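Local coordinates for lipoprotein (Paraburkholderia phytofirmans, PDB 5T11) that forms a dodecameric periplasmic lipoprotein assembly, PelC, that probably guides Pel polysaccharide toward export across the outer membrane, at residues 45-48 / 54-57. The protein carries 1 engineered substitution. Residues are numbered along the deposited sequence; the frame is centred on the assembly and turned at random.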
# COMPACT_ATOMS: atom_id res chain seq x y z
N ASN B 45 36.74 -21.98 8.54
CA ASN B 45 37.14 -21.96 9.94
C ASN B 45 36.90 -23.30 10.62
O ASN B 45 37.70 -23.73 11.46
CB ASN B 45 36.43 -20.83 10.69
CG ASN B 45 37.20 -19.50 10.63
OD1 ASN B 45 38.12 -19.33 9.81
ND2 ASN B 45 36.84 -18.56 11.50
N THR B 46 35.82 -24.00 10.25
CA THR B 46 35.52 -25.30 10.85
C THR B 46 36.61 -26.31 10.52
O THR B 46 37.15 -26.98 11.41
CB THR B 46 34.15 -25.79 10.37
OG1 THR B 46 33.13 -24.85 10.73
CG2 THR B 46 33.82 -27.15 10.98
N LEU B 47 36.96 -26.43 9.23
CA LEU B 47 38.08 -27.29 8.83
C LEU B 47 39.35 -26.95 9.59
O LEU B 47 40.12 -27.85 9.95
CB LEU B 47 38.33 -27.16 7.33
CG LEU B 47 37.30 -27.71 6.35
CD1 LEU B 47 37.77 -27.43 4.91
CD2 LEU B 47 37.06 -29.21 6.57
N ARG B 48 39.59 -25.66 9.83
CA ARG B 48 40.77 -25.26 10.60
C ARG B 48 40.61 -25.64 12.07
O ARG B 48 41.57 -26.11 12.69
CB ARG B 48 41.00 -23.75 10.49
CG ARG B 48 41.64 -23.31 9.21
CD ARG B 48 42.00 -21.83 9.31
NE ARG B 48 42.16 -21.24 7.99
CZ ARG B 48 41.28 -20.43 7.42
NH1 ARG B 48 40.18 -20.09 8.07
NH2 ARG B 48 41.53 -19.94 6.21
N ASP B 54 46.50 -25.69 6.67
CA ASP B 54 46.47 -24.80 5.51
C ASP B 54 45.12 -24.97 4.80
O ASP B 54 44.91 -25.94 4.07
CB ASP B 54 47.63 -25.11 4.56
CG ASP B 54 47.76 -24.10 3.44
OD1 ASP B 54 46.90 -23.19 3.32
OD2 ASP B 54 48.73 -24.21 2.66
N VAL B 55 44.22 -24.00 5.03
CA VAL B 55 42.90 -23.96 4.42
C VAL B 55 42.69 -22.56 3.86
O VAL B 55 42.84 -21.57 4.59
CB VAL B 55 41.79 -24.29 5.44
CG1 VAL B 55 40.43 -24.20 4.78
CG2 VAL B 55 42.00 -25.66 6.07
N ARG B 56 42.33 -22.47 2.57
CA ARG B 56 42.18 -21.18 1.91
C ARG B 56 40.90 -21.16 1.09
O ARG B 56 40.52 -22.17 0.49
CB ARG B 56 43.38 -20.87 0.99
N ILE B 57 40.23 -20.00 1.08
CA ILE B 57 39.04 -19.77 0.28
C ILE B 57 39.44 -19.16 -1.06
O ILE B 57 40.11 -18.12 -1.10
CB ILE B 57 38.05 -18.85 1.01
CG1 ILE B 57 37.65 -19.43 2.37
CG2 ILE B 57 36.84 -18.56 0.13
CD1 ILE B 57 36.79 -18.50 3.20
O HOH W 1 44.57 -22.12 7.34
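R48, in the last turn of helix 35-49, reaches across to V55 at the start of strand 55-57 and meets both backbone polar groups of V55, one directly and one through water. The direct link is the hydrogen bond from R48 NH2 to V55 O, 2.6 Å long but bent, with an N-H...O angle of 133°. The donor stands above the plane of the carbonyl, 38° out of it, and the oxygen in turn is tilted from the guanidinium plane. Water 1, lying in that plane at the guanidinium edge, accepts from R48 NE at 2.6 Å and from V55 N at 3.0 Å, so that one helix side chain serves both backbone groups of V55 in a strand that is outermost within this chain's sheet. On the helix side, N45 OD1 approaches R48 NH1 at 2.8 Å.

The aliphatic part of the same arginine adds apolar contact. With CG anti to the carbonyl carbon (chi1 -78°) and the chain extended from there to NE, R48 passes obliquely over the valine, its CG 3.9 Å from V55 CB. Of the valine methyls, CG2 is shared between R48 CG and L47 CB, the latter at 4.2 Å, while CG1 meets L47 CD1, the leucine crossing V55 at about a right angle.

The contact closes the beta-alpha-beta unit of strand 21-28, helix 35-49 and strand 55-57, whose two strands run parallel. V55 also packs on A44, and backbone bonds from D54 and R56 tie this segment to V21 and V23 of the neighbouring strand. A second subunit also reaches the contact: N45 ND2 hydrogen-bonds to T130 OG1 of that chain, and R48 packs on its S128.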